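Local atomic coordinates of putative pyrroline carboxylate reductase (Streptococcus pyogenes, PDB entry 2AHR), a protein that probably catalyses the NAD(P)H-dependent reduction of 1-pyrroline-5-carboxylate to L-proline, the last step of proline biosynthesis. Residues Ser53-Asp56 against Leu57-Val61; Phe175-Ala178 against Leu179-Gly183; Lys190-Ala193 against Leu194-Val197. One frame throughout, in Å; residues are numbered along the deposited sequence.

How the interactions relate
All three interactions are local, joining side chains about one turn apart on a helix, yet they serve different parts of the subunit. Interaction 1 is on the short helix 54-58 of the Rossmann domain, where His54 meets the adenine of NADP. Interactions 2 and 3 belong to the dimerisation region, on the opposite side of the chain's centre and with centres about 47 Å from that of interaction 1. Their own centres lie only about 9 Å apart, on the successive helices 158-185 and 190-210. A salt bridge from Lys190 NZ to Glu177 OE2 (2.9 Å) ties the two together, and Leu194 packs on Ile176 and Ala180.

Interaction 1: Ser53-Asp56 against Leu57-Val61; sequences SHQD and LIDQV. With NAP (NADP nicotinamide-adenine-dinucleotide phosphate), chain S.
Gln55 and Asp59, one turn apart on the helix, illustrate how a side-chain bond can run beside the backbone ladder. Gln55 NE2 donates to Asp59 OD1 at 3.1 Å in a nearly straight bond (161°). The acceptor lies in the plane of the amide, whereas the donor comes from above the carboxylate, 35° out of its plane. The glutamine leaves the backbone with CG anti to N and then bends at chi2 (59°), which carries the amide forward over the next turn, toward Asp59. Its other end, OE1, accepts from the backbone N of His81, so both ends of the amide are held and its rotation is fixed. Asp59 OD1 also has a long, weak ion pair with Lys83.

Van der Waals contact is slight: Ile58 lies over one face of the same amide, its CB 3.8 Å from Gln55 NE2.

The backbone bonds are those of a single short helix: Leu57 N reaches Ser53 O (3.0 Å), Ile58 N reaches His54 O (2.8 Å), and Asp59 N reaches Gln55 O (3.0 Å). Ser53 is the N-cap, its OG accepting from Asp56 N at 2.8 Å and so satisfying an amide of the first turn. Asp56 OD1 accepts from the backbone N of Met52, just ahead of the cap.

The bond to the cofactor comes from His54, whose NE2 donates to N1A of the NADP adenine at 3.0 Å, with the adenine nitrogen at the ring's edge. Ser32 OG is hydrogen-bonded to the other ring nitrogen, ND1, which leaves both nitrogens of the imidazole engaged.

The helix lies against the Rossmann sheet: His54 and Leu57 pack on Ile9 of strand 5-9, Leu57 also touches Ile30 of strand 28-32, and Ile58 meets Phe82 in a nearby loop.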
# COMPACT_ATOMS: atom_id res chain seq x y z
N SER E 53 -30.68 -3.45 46.73
CA SER E 53 -30.89 -4.11 45.44
C SER E 53 -31.34 -3.05 44.44
O SER E 53 -31.63 -1.92 44.83
CB SER E 53 -31.97 -5.20 45.56
OG SER E 53 -33.27 -4.63 45.68
N HIS E 54 -31.42 -3.42 43.16
CA HIS E 54 -31.95 -2.49 42.15
C HIS E 54 -33.43 -2.23 42.38
O HIS E 54 -33.89 -1.11 42.21
CB HIS E 54 -31.72 -2.98 40.71
CG HIS E 54 -30.29 -3.18 40.34
ND1 HIS E 54 -29.27 -2.43 40.89
CD2 HIS E 54 -29.70 -4.02 39.46
CE1 HIS E 54 -28.11 -2.83 40.39
NE2 HIS E 54 -28.35 -3.79 39.51
N GLN E 55 -34.17 -3.26 42.76
CA GLN E 55 -35.59 -3.09 43.07
C GLN E 55 -35.77 -2.19 44.29
O GLN E 55 -36.65 -1.33 44.31
CB GLN E 55 -36.30 -4.44 43.25
CG GLN E 55 -37.83 -4.37 43.10
CD GLN E 55 -38.30 -3.83 41.75
OE1 GLN E 55 -38.03 -4.42 40.70
NE2 GLN E 55 -39.03 -2.73 41.78
N ASP E 56 -34.90 -2.38 45.29
CA ASP E 56 -34.87 -1.54 46.49
C ASP E 56 -34.65 -0.07 46.10
O ASP E 56 -35.32 0.83 46.62
CB ASP E 56 -33.79 -2.03 47.47
CG ASP E 56 -33.71 -1.20 48.76
OD1 ASP E 56 -32.60 -0.71 49.09
OD2 ASP E 56 -34.75 -1.05 49.44
N LEU E 57 -33.72 0.15 45.16
CA LEU E 57 -33.52 1.46 44.52
C LEU E 57 -34.82 1.97 43.86
O LEU E 57 -35.30 3.06 44.18
CB LEU E 57 -32.37 1.35 43.50
CG LEU E 57 -31.84 2.44 42.55
CD1 LEU E 57 -32.93 3.05 41.65
CD2 LEU E 57 -31.07 3.51 43.29
N ILE E 58 -35.39 1.15 42.97
CA ILE E 58 -36.58 1.53 42.18
C ILE E 58 -37.79 1.97 43.03
O ILE E 58 -38.51 2.90 42.66
CB ILE E 58 -37.00 0.41 41.18
CG1 ILE E 58 -35.88 0.13 40.16
CG2 ILE E 58 -38.26 0.80 40.43
CD1 ILE E 58 -35.98 -1.24 39.47
N ASP E 59 -37.98 1.32 44.18
CA ASP E 59 -39.17 1.53 45.02
C ASP E 59 -39.25 2.88 45.77
O ASP E 59 -40.32 3.27 46.25
CB ASP E 59 -39.36 0.35 45.99
CG ASP E 59 -39.58 -0.99 45.26
OD1 ASP E 59 -40.09 -1.01 44.12
OD2 ASP E 59 -39.23 -2.03 45.85
N GLN E 60 -38.13 3.60 45.86
CA GLN E 60 -38.07 4.87 46.61
C GLN E 60 -37.78 6.14 45.77
O GLN E 60 -37.84 7.26 46.28
CB GLN E 60 -37.05 4.75 47.75
CG GLN E 60 -35.70 4.13 47.34
CD GLN E 60 -34.72 4.02 48.50
OE1 GLN E 60 -34.11 2.97 48.70
NE2 GLN E 60 -34.56 5.10 49.26
N VAL E 61 -37.51 5.95 44.48
CA VAL E 61 -36.96 7.00 43.63
C VAL E 61 -37.99 7.63 42.66
O VAL E 61 -38.95 6.97 42.28
CB VAL E 61 -35.73 6.40 42.91
CG1 VAL E 61 -35.72 6.67 41.43
CG2 VAL E 61 -34.45 6.80 43.61
PA NAP S . -17.79 0.91 32.75
O1A NAP S . -17.32 -0.47 32.42
O2A NAP S . -16.64 1.75 33.20
O5B NAP S . -18.97 0.91 33.85
C5B NAP S . -19.98 -0.07 33.89
C4B NAP S . -20.31 -0.35 35.35
O4B NAP S . -21.50 -1.09 35.49
C3B NAP S . -19.19 -1.13 36.03
O3B NAP S . -18.70 -0.36 37.11
C2B NAP S . -19.82 -2.43 36.50
O2B NAP S . -19.47 -2.81 37.82
C1B NAP S . -21.30 -2.07 36.51
N9A NAP S . -22.15 -3.28 36.39
C8A NAP S . -21.84 -4.48 35.79
N7A NAP S . -22.89 -5.32 35.94
C5A NAP S . -23.87 -4.68 36.63
C6A NAP S . -25.14 -5.08 37.06
N6A NAP S . -25.33 -6.38 37.30
N1A NAP S . -25.92 -4.18 37.76
C2A NAP S . -25.45 -2.91 38.05
N3A NAP S . -24.19 -2.53 37.63
C4A NAP S . -23.41 -3.40 36.93
O3 NAP S . -18.56 1.54 31.47
PN NAP S . -18.69 3.13 31.19
O1N NAP S . -17.54 3.52 30.33
O2N NAP S . -18.94 3.89 32.44
O5D NAP S . -20.03 3.17 30.28
C5D NAP S . -21.31 3.09 30.85
C4D NAP S . -22.35 3.63 29.87
O4D NAP S . -22.06 4.96 29.48
C3D NAP S . -22.40 2.80 28.59
O3D NAP S . -23.75 2.49 28.34
C2D NAP S . -21.83 3.68 27.49
O2D NAP S . -22.51 3.43 26.26
C1D NAP S . -22.04 5.09 28.06
N1N NAP S . -21.02 6.12 27.71
C2N NAP S . -19.70 5.99 28.11
C3N NAP S . -18.77 6.98 27.79
C7N NAP S . -17.37 6.93 28.32
O7N NAP S . -16.53 8.01 28.00
N7N NAP S . -16.95 5.89 29.06
C4N NAP S . -19.18 8.11 27.07
C5N NAP S . -20.51 8.24 26.69
C6N NAP S . -21.42 7.24 27.02
P2B NAP S . -18.05 -3.46 38.25
O1X NAP S . -18.17 -3.94 39.69
O2X NAP S . -17.76 -4.65 37.36
O3X NAP S . -16.94 -2.44 38.13

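Interaction 2: Phe175-Ala178 against Leu179-Gly183; sequences FIEA and LAKAG
Phe175 overlaps Leu179 one turn further along helix 158-185, the ring carbon CE2 lying 3.7 Å from the methyl CD1. The methyl approaches the ring obliquely. A first torsion with CG anti to the backbone N (chi1 -177°) carries the ring round to the side of Leu179, where it also stacks on Phe175 of the second subunit; Val245 of that subunit packs on both Phe175 and Leu179.

A different side of the helix carries charge. Lys181 NZ meets Glu177 OE2 at 2.9 Å, nearly in line with the C-O bond of the carboxylate. Bends at chi2 and chi4 fold the tail of the lysine back to bring NZ to the carboxylate; its CG lies 3.7 Å from the same oxygen. OE2 is gripped a second time by Lys190 of helix 190-210, and two ammonium groups on one buried oxygen would be expected to keep the carboxylate ionised.

Beneath these side chains the helical ladder is regular, as in the bond from Lys181 N to Glu177 O at 2.7 Å. Both pairs use the i to i+4 spacing of an alpha-helix, here one in the helical dimerisation domain of this reductase family, with a face turned to the partner subunit.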
# COMPACT_ATOMS: atom_id res chain seq x y z
N PHE E 175 -4.65 12.17 19.22
CA PHE E 175 -4.10 13.24 18.41
C PHE E 175 -3.15 14.13 19.22
O PHE E 175 -2.08 14.47 18.76
CB PHE E 175 -5.26 14.07 17.83
CG PHE E 175 -4.82 15.18 16.90
CD1 PHE E 175 -4.45 14.90 15.58
CD2 PHE E 175 -4.78 16.51 17.35
CE1 PHE E 175 -4.04 15.94 14.71
CE2 PHE E 175 -4.39 17.55 16.50
CZ PHE E 175 -4.02 17.26 15.17
N ILE E 176 -3.55 14.52 20.43
CA ILE E 176 -2.71 15.32 21.30
C ILE E 176 -1.44 14.54 21.69
O ILE E 176 -0.33 15.09 21.69
CB ILE E 176 -3.53 15.79 22.54
CG1 ILE E 176 -4.41 16.98 22.16
CG2 ILE E 176 -2.60 16.20 23.70
CD1 ILE E 176 -5.45 17.39 23.26
N GLU E 177 -1.61 13.27 22.03
CA GLU E 177 -0.48 12.43 22.40
C GLU E 177 0.50 12.33 21.22
O GLU E 177 1.74 12.31 21.42
CB GLU E 177 -0.98 11.05 22.78
CG GLU E 177 0.10 10.02 23.05
CD GLU E 177 0.81 10.25 24.37
OE1 GLU E 177 0.40 11.12 25.14
OE2 GLU E 177 1.81 9.55 24.62
N ALA E 178 -0.06 12.27 19.99
CA ALA E 178 0.76 12.14 18.78
C ALA E 178 1.65 13.36 18.57
O ALA E 178 2.82 13.22 18.28
CB ALA E 178 -0.12 11.90 17.54
N LEU E 179 1.08 14.57 18.69
CA LEU E 179 1.86 15.81 18.63
C LEU E 179 2.96 15.85 19.70
O LEU E 179 4.09 16.26 19.44
CB LEU E 179 0.94 17.02 18.81
CG LEU E 179 -0.04 17.26 17.65
CD1 LEU E 179 -1.13 18.27 18.03
CD2 LEU E 179 0.74 17.74 16.44
N ALA E 180 2.60 15.48 20.92
CA ALA E 180 3.54 15.48 22.04
C ALA E 180 4.65 14.45 21.86
O ALA E 180 5.82 14.76 22.10
CB ALA E 180 2.81 15.27 23.34
N LYS E 181 4.31 13.24 21.41
CA LYS E 181 5.34 12.22 21.14
C LYS E 181 6.29 12.71 20.02
O LYS E 181 7.50 12.42 20.04
CB LYS E 181 4.70 10.88 20.72
CG LYS E 181 4.27 9.93 21.86
CD LYS E 181 5.46 9.54 22.76
CE LYS E 181 5.33 8.16 23.45
NZ LYS E 181 3.92 7.78 23.81
N ALA E 182 5.74 13.45 19.05
CA ALA E 182 6.57 14.01 17.97
C ALA E 182 7.54 15.09 18.51
O ALA E 182 8.66 15.24 18.01
CB ALA E 182 5.68 14.59 16.87
N GLY E 183 7.08 15.84 19.50
CA GLY E 183 7.94 16.75 20.25
C GLY E 183 9.04 15.98 20.96
O GLY E 183 10.19 16.40 20.96

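Interaction 3: Lys190-Ala193 against Leu194-Val197; sequences KAKA and LEIV
From Lys190 to Val197 the backbone runs as a regular alpha-helix, with Leu194 N bonded to Lys190 O at 2.8 Å and Ile196 N to Lys192 O at 3.0 Å. Charge pairing follows the shorter, three-residue spacing. Lys192 NZ meets Glu195 OE1 at 2.9 Å on the syn side of the carboxylate, 26° out of its plane. The two side chains lie alongside each other and point the same way; successive bends of the lysine at chi2 and chi3 carry its ammonium group round to the extended glutamate.

The apolar contacts use the stems of charged residues. Lys190 CE lies 3.9 Å from both CG and CD1 of Leu194, crossing the leucine at a slant, while its ammonium group continues to Glu177 and to Asp220 of a third subunit. Ile196 in turn brings CD1 to 4.1 Å from Lys192 CG, the two side chains crossing at an angle.

The second subunit packs against part of this turn, with its Phe151 on Glu195 and Ile196 and its Leu164 on Val197. Residues 190-197 form the first part of helix 190-210, which pairs with helix 158-185 in the helical dimerisation domain characteristic of pyrroline-5-carboxylate reductases.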
# COMPACT_ATOMS: atom_id res chain seq x y z
N LYS E 190 8.53 15.17 27.30
CA LYS E 190 7.09 14.83 27.18
C LYS E 190 6.15 15.83 27.87
O LYS E 190 5.21 16.35 27.24
CB LYS E 190 6.83 13.40 27.68
CG LYS E 190 5.35 12.94 27.57
CD LYS E 190 4.92 12.75 26.10
CE LYS E 190 3.44 12.42 25.96
NZ LYS E 190 3.04 11.16 26.68
N ALA E 191 6.38 16.06 29.16
CA ALA E 191 5.55 16.97 29.96
C ALA E 191 5.47 18.37 29.34
O ALA E 191 4.39 18.96 29.20
CB ALA E 191 6.09 17.05 31.44
N LYS E 192 6.63 18.88 28.95
CA LYS E 192 6.73 20.17 28.30
C LYS E 192 6.00 20.17 26.94
O LYS E 192 5.26 21.12 26.63
CB LYS E 192 8.21 20.57 28.13
CG LYS E 192 8.44 21.97 27.59
CD LYS E 192 7.71 23.08 28.42
CE LYS E 192 8.15 23.09 29.91
NZ LYS E 192 7.57 24.23 30.72
N ALA E 193 6.20 19.12 26.15
CA ALA E 193 5.55 19.03 24.83
C ALA E 193 4.04 18.99 25.01
O ALA E 193 3.32 19.67 24.28
CB ALA E 193 6.05 17.80 24.05
N LEU E 194 3.57 18.22 25.99
CA LEU E 194 2.12 18.13 26.28
C LEU E 194 1.53 19.48 26.72
O LEU E 194 0.41 19.85 26.33
CB LEU E 194 1.84 17.10 27.39
CG LEU E 194 1.59 15.64 27.04
CD1 LEU E 194 1.47 14.81 28.34
CD2 LEU E 194 0.33 15.48 26.15
N GLU E 195 2.28 20.20 27.55
CA GLU E 195 1.83 21.49 28.05
C GLU E 195 1.65 22.45 26.88
O GLU E 195 0.61 23.08 26.74
CB GLU E 195 2.83 22.00 29.08
CG GLU E 195 2.54 23.41 29.56
CD GLU E 195 3.65 23.98 30.45
OE1 GLU E 195 4.75 23.40 30.53
OE2 GLU E 195 3.40 25.02 31.08
N ILE E 196 2.66 22.55 26.03
CA ILE E 196 2.60 23.41 24.87
C ILE E 196 1.46 23.04 23.94
O ILE E 196 0.72 23.94 23.51
CB ILE E 196 3.91 23.37 24.07
CG1 ILE E 196 5.08 23.92 24.90
CG2 ILE E 196 3.73 24.10 22.70
CD1 ILE E 196 6.48 23.51 24.39
N VAL E 197 1.32 21.75 23.57
CA VAL E 197 0.25 21.44 22.61
C VAL E 197 -1.17 21.51 23.21
O VAL E 197 -2.11 21.98 22.54
CB VAL E 197 0.48 20.16 21.66
CG1 VAL E 197 1.93 19.74 21.55
CG2 VAL E 197 -0.44 19.03 22.00